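Local structure of pectate lyase (3VMV) at residues Ile112-Glu117 with Glu138-Phe143; Asp153-Met158 with Asn170-His175; Val239-Asn244 with Trp277-Asn282. The protein probably cleaves polygalacturonate, the pectate backbone, by lyase chemistry, as a secreted beta-helical enzyme of polysaccharide lyase family 1. All coordinates share one frame; numbering follows the deposited sequence.

Contact 1 (Ile112-Glu117 with Glu138-Phe143)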
loop_
_atom_site.group_PDB
_atom_site.type_symbol
_atom_site.label_atom_id
_atom_site.label_comp_id
_atom_site.label_asym_id
_atom_site.label_seq_id
_atom_site.Cartn_x
_atom_site.Cartn_y
_atom_site.Cartn_z
ATOM N N ILE A 112 6.262 2.561 9.641
ATOM C CA ILE A 112 5.034 2.344 10.423
ATOM C C ILE A 112 4.979 0.877 10.718
ATOM O O ILE A 112 4.995 0.037 9.774
ATOM C CB ILE A 112 3.768 2.750 9.623
ATOM C CG1 ILE A 112 3.901 4.205 9.126
ATOM C CG2 ILE A 112 2.508 2.569 10.533
ATOM C CD1 ILE A 112 2.647 4.720 8.421
ATOM N N HIS A 113 4.888 0.515 11.997
ATOM C CA HIS A 113 5.080 -0.877 12.310
ATOM C C HIS A 113 4.414 -1.319 13.614
ATOM O O HIS A 113 4.085 -0.536 14.478
ATOM C CB HIS A 113 6.595 -1.179 12.356
ATOM C CG HIS A 113 7.310 -0.460 13.466
ATOM N ND1 HIS A 113 7.542 -1.039 14.698
ATOM C CD2 HIS A 113 7.841 0.786 13.535
ATOM C CE1 HIS A 113 8.182 -0.182 15.478
ATOM N NE2 HIS A 113 8.372 0.938 14.799
ATOM N N HIS A 114 4.189 -2.628 13.673
ATOM C CA HIS A 114 3.599 -3.297 14.832
ATOM C C HIS A 114 2.265 -2.643 15.171
ATOM O O HIS A 114 1.961 -2.431 16.355
ATOM C CB HIS A 114 4.539 -3.336 16.041
ATOM C CG HIS A 114 5.755 -4.163 15.795
ATOM N ND1 HIS A 114 6.904 -3.645 15.230
ATOM C CD2 HIS A 114 5.981 -5.484 15.979
ATOM C CE1 HIS A 114 7.807 -4.610 15.125
ATOM N NE2 HIS A 114 7.279 -5.733 15.587
ATOM N N VAL A 115 1.451 -2.401 14.140
ATOM C CA VAL A 115 0.153 -1.761 14.365
ATOM C C VAL A 115 -0.881 -2.831 14.699
ATOM O O VAL A 115 -1.295 -3.600 13.840
ATOM C CB VAL A 115 -0.284 -0.926 13.161
ATOM C CG1 VAL A 115 -1.586 -0.109 13.495
ATOM C CG2 VAL A 115 0.847 0.079 12.814
ATOM N N ARG A 116 -1.290 -2.889 15.962
ATOM C CA ARG A 116 -2.361 -3.783 16.405
ATOM C C ARG A 116 -3.668 -3.017 16.697
ATOM O O ARG A 116 -4.759 -3.458 16.319
ATOM C CB ARG A 116 -1.948 -4.554 17.662
ATOM C CG ARG A 116 -3.126 -5.301 18.281
ATOM C CD ARG A 116 -2.711 -6.422 19.205
ATOM N NE ARG A 116 -3.885 -6.952 19.906
ATOM C CZ ARG A 116 -4.795 -7.781 19.387
ATOM N NH1 ARG A 116 -4.699 -8.248 18.152
ATOM N NH2 ARG A 116 -5.821 -8.169 20.138
ATOM N N GLU A 117 -3.548 -1.884 17.390
ATOM C CA GLU A 117 -4.737 -1.088 17.769
ATOM C C GLU A 117 -5.297 -0.273 16.597
ATOM O O GLU A 117 -4.683 -0.189 15.541
ATOM C CB GLU A 117 -4.405 -0.205 18.962
ATOM C CG GLU A 117 -4.012 -1.022 20.190
ATOM C CD GLU A 117 -3.692 -0.157 21.389
ATOM O OE1 GLU A 117 -4.496 0.754 21.691
ATOM O OE2 GLU A 117 -2.636 -0.383 22.026
ATOM N N GLU A 138 8.573 2.221 5.142
ATOM C CA GLU A 138 8.836 0.847 5.559
ATOM C C GLU A 138 7.708 0.440 6.469
ATOM O O GLU A 138 7.343 1.180 7.366
ATOM C CB GLU A 138 10.191 0.703 6.262
ATOM C CG GLU A 138 11.314 1.059 5.294
ATOM C CD GLU A 138 12.717 0.811 5.800
ATOM O OE1 GLU A 138 12.930 0.023 6.756
ATOM O OE2 GLU A 138 13.665 1.387 5.212
ATOM N N PHE A 139 7.203 -0.765 6.233
ATOM C CA PHE A 139 6.051 -1.293 6.959
ATOM C C PHE A 139 6.384 -2.679 7.417
ATOM O O PHE A 139 6.865 -3.491 6.606
ATOM C CB PHE A 139 4.824 -1.372 6.051
ATOM C CG PHE A 139 4.511 -0.077 5.317
ATOM C CD1 PHE A 139 4.086 1.045 6.016
ATOM C CD2 PHE A 139 4.603 -0.015 3.934
ATOM C CE1 PHE A 139 3.793 2.250 5.367
ATOM C CE2 PHE A 139 4.288 1.177 3.261
ATOM C CZ PHE A 139 3.887 2.312 3.965
ATOM N N TYR A 140 6.103 -3.020 8.674
ATOM C CA TYR A 140 6.471 -4.359 9.134
ATOM C C TYR A 140 5.746 -4.695 10.433
ATOM O O TYR A 140 5.228 -3.788 11.094
ATOM C CB TYR A 140 7.996 -4.493 9.293
ATOM C CG TYR A 140 8.689 -3.456 10.137
ATOM C CD1 TYR A 140 8.966 -3.695 11.492
ATOM C CD2 TYR A 140 9.101 -2.250 9.577
ATOM C CE1 TYR A 140 9.654 -2.778 12.244
ATOM C CE2 TYR A 140 9.784 -1.299 10.348
ATOM C CZ TYR A 140 10.053 -1.589 11.674
ATOM O OH TYR A 140 10.701 -0.686 12.505
ATOM N N SER A 141 5.731 -5.971 10.794
ATOM C CA SER A 141 5.303 -6.359 12.151
ATOM C C SER A 141 6.141 -7.564 12.550
ATOM O O SER A 141 7.352 -7.391 12.732
ATOM C CB SER A 141 3.778 -6.560 12.283
ATOM O OG SER A 141 3.294 -7.673 11.568
ATOM N N GLU A 142 5.554 -8.766 12.665
ATOM C CA GLU A 142 6.363 -9.964 12.844
ATOM C C GLU A 142 5.777 -11.078 11.989
ATOM O O GLU A 142 4.544 -11.175 11.846
ATOM C CB GLU A 142 6.343 -10.427 14.312
ATOM C CG GLU A 142 6.816 -9.438 15.348
ATOM C CD GLU A 142 8.306 -9.127 15.285
ATOM O OE1 GLU A 142 9.090 -9.922 14.715
ATOM O OE2 GLU A 142 8.721 -8.082 15.857
ATOM N N PHE A 143 6.642 -11.942 11.463
ATOM C CA PHE A 143 6.198 -13.168 10.803
ATOM C C PHE A 143 7.295 -14.217 11.014
ATOM O O PHE A 143 8.430 -14.005 10.585
ATOM C CB PHE A 143 5.970 -12.968 9.318
ATOM C CG PHE A 143 5.632 -14.234 8.607
ATOM C CD1 PHE A 143 4.421 -14.889 8.840
ATOM C CD2 PHE A 143 6.549 -14.806 7.750
ATOM C CE1 PHE A 143 4.121 -16.074 8.260
ATOM C CE2 PHE A 143 6.240 -16.015 7.111
ATOM C CZ PHE A 143 5.037 -16.652 7.386
HETATM O O HOH W 1 2.071 -2.936 11.387
#
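His113 and Tyr140 lie side by side, pointing the same way, across two parallel strands, and they form a closely packed part of the contact. Their planes differ by only 6°, but the rings are slid so far apart that they barely overlap. What lies over the centre of the phenol is His113 CB, 3.4 Å from the ring centroid, a CH-pi contact that carries the pair, while Tyr140 OH reaches over the rim of the imidazole. Both side chains leave the same face of the strand pair, and both first torsions, near +60°, tuck CG between the backbone N and the carbonyl carbon, which starts the two rings in the same direction. The backbones pair as Ile112 with Phe139 and His113 with Tyr140. Ile112 N gives Glu138 O a bond of 2.9 Å, Tyr140 N makes only a weak one to Ile112 O, and His114 N closes on Tyr140 O at 3.0 Å. On the other face, Ile112 CB rests 4.0 Å from Phe139 CD1.

Beyond the strand ends the contact becomes polar and more open. Exposed Glu142 folds back so that OE2 takes the N-H of His114 NE2 at 2.8 Å, nearly straight at 173°; the donor sits on the anti side of the carboxylate, tilted from its plane. His114 ND1 and His113 ND1 are hydrogen-bonded at 2.7 Å, and Ser141 CA lies over the centre of the His114 ring. Bonds at both nitrogens thus fix the rotation of this partly exposed imidazole. A water bridges Val115 N and Tyr140 O. His113 NE2 is hydrogen-bonded to Glu91 OE2 of strand 91-93, the neighbour of strand 111-113 on its other side. Such in-register alignment of side chains on successive parallel strands is characteristic of the pectate lyase beta-helix.

Contact 2 (Asp153-Met158 with Asn170-His175); sequences DGLVDM and NKFENH
Leu155 lies over one face of the His175 imidazole, and this CH-pi contact is the main link between the two segments. Leu155 CG stands 3.4 Å from the ring centroid and 5° off the normal, hence almost exactly above the centre. From there CD2 reaches the CD2 side of the ring, 3.4 Å from His175 CD2, and CD1 leans over the root, 3.7 Å from His175 CB. With CG anti to the backbone N (chi1 -166°), the root of the His175 ring is carried toward Leu155, and the two side chains point opposite ways as they pass.

Apolar packing makes up the second group. Phe172 offers its edge rather than a face: Leu155 CB lies 3.8 Å from Phe172 CD1, and Val156 CG2 is 3.6 Å from Phe172 CE1, with the valine crossing the phenylalanine at about a right angle.

Polar links are sparse. A water donates to Gly154 O at 2.9 Å and has a long, weak link to His175 NE2, while Asp153 OD1 forms a salt bridge with Lys177 NZ. An alanine in place of His175 would probably leave Leu155 without the flat surface beneath CG and CD2, opening a gap beside it and taking away the weak water link.

The nearest CA atoms, of Leu155 and Phe172, are 7.4 Å apart, too far for strand pairing, consistent with a contact across the coil interior. Phe139 of strand 138-140 touches Leu155, Val156 and Phe172, Phe201 of strand 200-202 meets the Phe172 ring, and Thr178 of strand 177-181 touches both Leu155 and Phe172.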
loop_
_atom_site.group_PDB
_atom_site.type_symbol
_atom_site.label_atom_id
_atom_site.label_comp_id
_atom_site.label_asym_id
_atom_site.label_seq_id
_atom_site.Cartn_x
_atom_site.Cartn_y
_atom_site.Cartn_z
ATOM N N ASP A 153 -3.163 -6.561 11.797
ATOM C CA ASP A 153 -4.024 -6.675 10.609
ATOM C C ASP A 153 -3.212 -6.398 9.344
ATOM O O ASP A 153 -2.373 -7.219 8.986
ATOM C CB ASP A 153 -5.275 -5.787 10.748
ATOM C CG ASP A 153 -6.415 -6.188 9.800
ATOM O OD1 ASP A 153 -6.266 -7.132 9.005
ATOM O OD2 ASP A 153 -7.498 -5.542 9.879
ATOM N N GLY A 154 -3.481 -5.321 8.624
ATOM C CA GLY A 154 -2.763 -5.125 7.357
ATOM C C GLY A 154 -1.554 -4.224 7.407
ATOM O O GLY A 154 -1.309 -3.545 8.387
ATOM N N LEU A 155 -0.793 -4.190 6.319
ATOM C CA LEU A 155 0.204 -3.167 6.205
ATOM C C LEU A 155 -0.332 -2.006 5.408
ATOM O O LEU A 155 -0.443 -0.912 5.950
ATOM C CB LEU A 155 1.522 -3.703 5.622
ATOM C CG LEU A 155 2.251 -4.639 6.612
ATOM C CD1 LEU A 155 3.566 -5.084 5.998
ATOM C CD2 LEU A 155 2.493 -3.975 7.985
ATOM N N VAL A 156 -0.681 -2.210 4.145
ATOM C CA VAL A 156 -1.368 -1.142 3.400
ATOM C C VAL A 156 -2.612 -1.704 2.775
ATOM O O VAL A 156 -2.535 -2.621 1.923
ATOM C CB VAL A 156 -0.512 -0.501 2.270
ATOM C CG1 VAL A 156 -1.389 0.453 1.405
ATOM C CG2 VAL A 156 0.692 0.263 2.876
ATOM N N ASP A 157 -3.783 -1.245 3.247
ATOM C CA ASP A 157 -5.064 -1.761 2.775
ATOM C C ASP A 157 -5.851 -0.659 2.117
ATOM O O ASP A 157 -5.874 0.473 2.604
ATOM C CB ASP A 157 -5.929 -2.332 3.911
ATOM C CG ASP A 157 -5.383 -3.624 4.508
ATOM O OD1 ASP A 157 -4.508 -4.277 3.919
ATOM O OD2 ASP A 157 -5.855 -4.004 5.629
ATOM N N MET A 158 -6.522 -0.998 1.016
ATOM C CA MET A 158 -7.366 -0.047 0.287
ATOM C C MET A 158 -8.760 -0.609 0.188
ATOM O O MET A 158 -8.938 -1.797 -0.144
ATOM C CB MET A 158 -6.769 0.173 -1.122
ATOM C CG MET A 158 -5.316 0.705 -1.003
ATOM S SD MET A 158 -4.634 0.670 -2.647
ATOM C CE MET A 158 -2.888 0.859 -2.182
ATOM N N ASN A 170 8.615 1.250 -1.381
ATOM C CA ASN A 170 8.478 0.944 0.035
ATOM C C ASN A 170 9.057 -0.399 0.353
ATOM O O ASN A 170 9.243 -1.233 -0.541
ATOM C CB ASN A 170 6.987 0.880 0.421
ATOM C CG ASN A 170 6.229 2.156 0.079
ATOM O OD1 ASN A 170 6.372 3.166 0.771
ATOM N ND2 ASN A 170 5.353 2.091 -0.946
ATOM N N LYS A 171 9.322 -0.646 1.627
ATOM C CA LYS A 171 9.626 -2.024 2.063
ATOM C C LYS A 171 8.438 -2.511 2.880
ATOM O O LYS A 171 7.925 -1.775 3.718
ATOM C CB LYS A 171 10.864 -2.062 2.934
ATOM C CG LYS A 171 12.137 -1.597 2.193
ATOM C CD LYS A 171 13.365 -1.803 3.102
ATOM C CE LYS A 171 14.658 -1.464 2.335
ATOM N NZ LYS A 171 15.848 -1.755 3.205
ATOM N N PHE A 172 7.967 -3.723 2.562
ATOM C CA PHE A 172 6.925 -4.414 3.334
ATOM C C PHE A 172 7.600 -5.706 3.800
ATOM O O PHE A 172 7.995 -6.535 2.973
ATOM C CB PHE A 172 5.774 -4.835 2.405
ATOM C CG PHE A 172 4.938 -3.707 1.867
ATOM C CD1 PHE A 172 3.706 -3.410 2.466
ATOM C CD2 PHE A 172 5.364 -2.939 0.776
ATOM C CE1 PHE A 172 2.885 -2.400 1.991
ATOM C CE2 PHE A 172 4.553 -1.929 0.285
ATOM C CZ PHE A 172 3.306 -1.635 0.913
ATOM N N GLU A 173 7.743 -5.922 5.107
ATOM C CA GLU A 173 8.508 -7.050 5.576
ATOM C C GLU A 173 7.891 -7.612 6.827
ATOM O O GLU A 173 7.223 -6.912 7.579
ATOM C CB GLU A 173 9.931 -6.623 5.916
ATOM C CG GLU A 173 10.677 -5.938 4.766
ATOM C CD GLU A 173 12.187 -5.822 5.019
ATOM O OE1 GLU A 173 12.698 -4.682 5.101
ATOM O OE2 GLU A 173 12.885 -6.870 5.118
ATOM N N ASN A 174 8.160 -8.887 7.047
ATOM C CA ASN A 174 7.904 -9.528 8.344
ATOM C C ASN A 174 6.475 -9.360 8.786
ATOM O O ASN A 174 6.204 -8.710 9.816
ATOM C CB ASN A 174 8.873 -8.996 9.424
ATOM C CG ASN A 174 10.330 -9.068 8.979
ATOM O OD1 ASN A 174 10.728 -9.975 8.273
ATOM N ND2 ASN A 174 11.136 -8.109 9.437
ATOM N N HIS A 175 5.568 -9.949 8.027
ATOM C CA HIS A 175 4.154 -9.706 8.294
ATOM C C HIS A 175 3.330 -10.834 7.702
ATOM O O HIS A 175 3.713 -11.440 6.728
ATOM C CB HIS A 175 3.771 -8.381 7.634
ATOM C CG HIS A 175 2.461 -7.836 8.094
ATOM N ND1 HIS A 175 1.278 -8.011 7.415
ATOM C CD2 HIS A 175 2.169 -7.097 9.188
ATOM C CE1 HIS A 175 0.308 -7.401 8.082
ATOM N NE2 HIS A 175 0.822 -6.872 9.176
HETATM O O HOH W 2 -0.314 -4.166 11.039
#

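Contact 3 (Val239-Asn244 with Trp277-Asn282)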
loop_
_atom_site.group_PDB
_atom_site.type_symbol
_atom_site.label_atom_id
_atom_site.label_comp_id
_atom_site.label_asym_id
_atom_site.label_seq_id
_atom_site.Cartn_x
_atom_site.Cartn_y
_atom_site.Cartn_z
ATOM N N VAL A 239 -4.780 -7.744 -13.153
ATOM C CA VAL A 239 -3.474 -7.259 -12.684
ATOM C C VAL A 239 -2.406 -7.476 -13.742
ATOM O O VAL A 239 -2.231 -8.611 -14.219
ATOM C CB VAL A 239 -3.069 -7.875 -11.303
ATOM C CG1 VAL A 239 -2.986 -9.349 -11.342
ATOM C CG2 VAL A 239 -1.729 -7.296 -10.829
ATOM N N PHE A 240 -1.779 -6.382 -14.189
ATOM C CA PHE A 240 -0.639 -6.486 -15.109
ATOM C C PHE A 240 0.625 -6.646 -14.278
ATOM O O PHE A 240 0.992 -5.712 -13.539
ATOM C CB PHE A 240 -0.606 -5.252 -16.033
ATOM C CG PHE A 240 0.538 -5.260 -17.045
ATOM C CD1 PHE A 240 0.958 -6.452 -17.612
ATOM C CD2 PHE A 240 1.102 -4.062 -17.476
ATOM C CE1 PHE A 240 1.962 -6.458 -18.578
ATOM C CE2 PHE A 240 2.123 -4.066 -18.425
ATOM C CZ PHE A 240 2.550 -5.253 -18.977
ATOM N N VAL A 241 1.244 -7.822 -14.353
ATOM C CA VAL A 241 2.423 -8.187 -13.540
ATOM C C VAL A 241 3.596 -8.141 -14.475
ATOM O O VAL A 241 3.775 -9.037 -15.280
ATOM C CB VAL A 241 2.235 -9.557 -12.946
ATOM C CG1 VAL A 241 3.387 -9.943 -12.010
ATOM C CG2 VAL A 241 0.863 -9.624 -12.233
ATOM N N GLU A 242 4.374 -7.061 -14.358
ATOM C CA GLU A 242 5.386 -6.734 -15.388
ATOM C C GLU A 242 6.767 -6.518 -14.801
ATOM O O GLU A 242 6.995 -5.651 -13.937
ATOM C CB GLU A 242 4.907 -5.431 -16.073
ATOM C CG GLU A 242 5.809 -4.969 -17.209
ATOM C CD GLU A 242 5.396 -3.599 -17.759
ATOM O OE1 GLU A 242 4.830 -2.808 -16.972
ATOM O OE2 GLU A 242 5.724 -3.334 -18.948
ATOM N N ASN A 243 7.716 -7.298 -15.299
ATOM C CA ASN A 243 9.129 -7.080 -14.957
ATOM C C ASN A 243 9.390 -7.018 -13.458
ATOM O O ASN A 243 10.092 -6.136 -12.953
ATOM C CB ASN A 243 9.691 -5.825 -15.664
ATOM C CG ASN A 243 9.737 -5.968 -17.174
ATOM O OD1 ASN A 243 9.051 -6.826 -17.795
ATOM N ND2 ASN A 243 10.536 -5.101 -17.799
ATOM N N ASN A 244 8.798 -7.957 -12.735
ATOM C CA ASN A 244 9.088 -8.132 -11.322
ATOM C C ASN A 244 10.044 -9.275 -11.104
ATOM O O ASN A 244 10.124 -10.166 -11.940
ATOM C CB ASN A 244 7.806 -8.432 -10.520
ATOM C CG ASN A 244 6.733 -7.366 -10.664
ATOM O OD1 ASN A 244 6.745 -6.364 -9.951
ATOM N ND2 ASN A 244 5.791 -7.590 -11.562
ATOM N N TRP A 277 -4.888 -11.991 -14.845
ATOM C CA TRP A 277 -3.496 -11.484 -14.717
ATOM C C TRP A 277 -2.869 -11.479 -16.096
ATOM O O TRP A 277 -3.086 -12.405 -16.917
ATOM C CB TRP A 277 -2.652 -12.332 -13.745
ATOM C CG TRP A 277 -2.930 -13.840 -13.857
ATOM C CD1 TRP A 277 -2.336 -14.749 -14.706
ATOM C CD2 TRP A 277 -3.878 -14.580 -13.076
ATOM N NE1 TRP A 277 -2.858 -16.007 -14.492
ATOM C CE2 TRP A 277 -3.830 -15.929 -13.519
ATOM C CE3 TRP A 277 -4.793 -14.220 -12.075
ATOM C CZ2 TRP A 277 -4.645 -16.932 -12.972
ATOM C CZ3 TRP A 277 -5.613 -15.214 -11.525
ATOM C CH2 TRP A 277 -5.537 -16.551 -11.976
ATOM N N ASN A 278 -2.102 -10.442 -16.368
ATOM C CA ASN A 278 -1.341 -10.364 -17.608
ATOM C C ASN A 278 0.127 -10.403 -17.173
ATOM O O ASN A 278 0.548 -9.548 -16.386
ATOM C CB ASN A 278 -1.707 -9.057 -18.299
ATOM C CG ASN A 278 -0.968 -8.872 -19.597
ATOM O OD1 ASN A 278 -0.268 -9.785 -20.060
ATOM N ND2 ASN A 278 -1.125 -7.701 -20.211
ATOM N N LEU A 279 0.887 -11.385 -17.643
ATOM C CA LEU A 279 2.248 -11.594 -17.164
ATOM C C LEU A 279 3.213 -11.256 -18.282
ATOM O O LEU A 279 3.109 -11.793 -19.389
ATOM C CB LEU A 279 2.427 -13.068 -16.771
ATOM C CG LEU A 279 1.313 -13.623 -15.855
ATOM C CD1 LEU A 279 1.540 -15.104 -15.488
ATOM C CD2 LEU A 279 1.144 -12.815 -14.601
ATOM N N ARG A 280 4.190 -10.411 -17.984
ATOM C CA ARG A 280 5.242 -10.139 -18.954
ATOM C C ARG A 280 6.565 -9.840 -18.268
ATOM O O ARG A 280 6.625 -9.011 -17.325
ATOM C CB ARG A 280 4.806 -8.938 -19.771
ATOM C CG ARG A 280 5.783 -8.426 -20.767
ATOM C CD ARG A 280 5.083 -7.303 -21.551
ATOM N NE ARG A 280 5.973 -6.565 -22.453
ATOM C CZ ARG A 280 6.301 -6.965 -23.681
ATOM N NH1 ARG A 280 5.837 -8.115 -24.157
ATOM N NH2 ARG A 280 7.115 -6.225 -24.427
ATOM N N GLY A 281 7.639 -10.497 -18.695
ATOM C CA GLY A 281 8.960 -10.054 -18.255
ATOM C C GLY A 281 9.366 -10.347 -16.835
ATOM O O GLY A 281 10.414 -9.870 -16.400
ATOM N N ASN A 282 8.583 -11.172 -16.135
ATOM C CA ASN A 282 8.949 -11.498 -14.760
ATOM C C ASN A 282 10.083 -12.529 -14.684
ATOM O O ASN A 282 10.272 -13.319 -15.602
ATOM C CB ASN A 282 7.727 -12.006 -14.012
ATOM C CG ASN A 282 6.615 -10.962 -13.967
ATOM O OD1 ASN A 282 6.747 -9.954 -13.291
ATOM N ND2 ASN A 282 5.522 -11.200 -14.704
HETATM O O HOH W 3 7.144 -4.480 -20.800
#
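Asn282 OD1 is gripped by two N-H groups of one residue: Asn244 N at 2.9 Å and Asn244 ND2 at 3.1 Å. The side-chain donor lies in the plane of the Asn282 carbonyl, the backbone donor is tilted from it, and the two amides run side by side, nearly coplanar at 9°. This is an asparagine ladder step, a hallmark of the parallel beta-helix, in which asparagines at equivalent turns of successive coils line up and hydrogen-bond. It is continued by Asn244 itself, whose OD1 accepts from Asn221 N and whose ND2 also meets Met218 O.

Asn282 uses its other end as well. Its ND2 donates to Val241 O at 2.8 Å, coming from above the carbonyl plane, and that oxygen also accepts Arg280 N at 3.1 Å. With OD1 accepting two N-H groups and ND2 donating, bonds at both ends fix the rotation of the amide.

Before the turn, strands 239-242 and 277-280 run parallel, with axes 4.6 Å apart and 13° from each other. Asn278 N bonds Val239 O, Val241 N bonds Asn278 O, and Asn243 N bonds Arg280 O. On the face of Val239, Val241, Trp277 and Leu279, Val241 CB meets Leu279 CD2, and Val239 CG1 meets Trp277 CB. On the other face Phe240 lies beside Asn278 and Arg280, presenting its edge to Arg280 CB, while Glu242 CB sits over one ring face.

Gly281 CA, in a residue of positive phi, lies 3.3 Å from Asn243 OD1, where a CB would clash; Asn243 ND2 is hydrogen-bonded to Gln307 O. Glu242 is bound through OE1 to His217, and its OE2 accepts a hydrogen bond from a water that in turn accepts from Arg280 NE, 4.8 Å from Glu242 OE2.

Overall arrangement
Contacts 1 and 3 are rung-to-rung pairs of parallel strands on successive coils, whereas contact 2 joins two segments across the buried interior. Contacts 1 and 2 are neighbours, their centres 7 Å apart: strand 138-140 of contact 1 pairs with strand 165-175 of contact 2, and Phe139 N lies 2.8 Å from Lys171 O, a probable hydrogen bond. Contact 3 lies farther along the helix, about 28 Å from contact 1 between centres and on the opposite side of the chain's centre. Chemistry follows place: contact 2 is nearly all apolar, while contacts 1 and 3, only partly buried, add polar turns, histidine-carboxylate in one and hydrogen-bonded asparagines in the other.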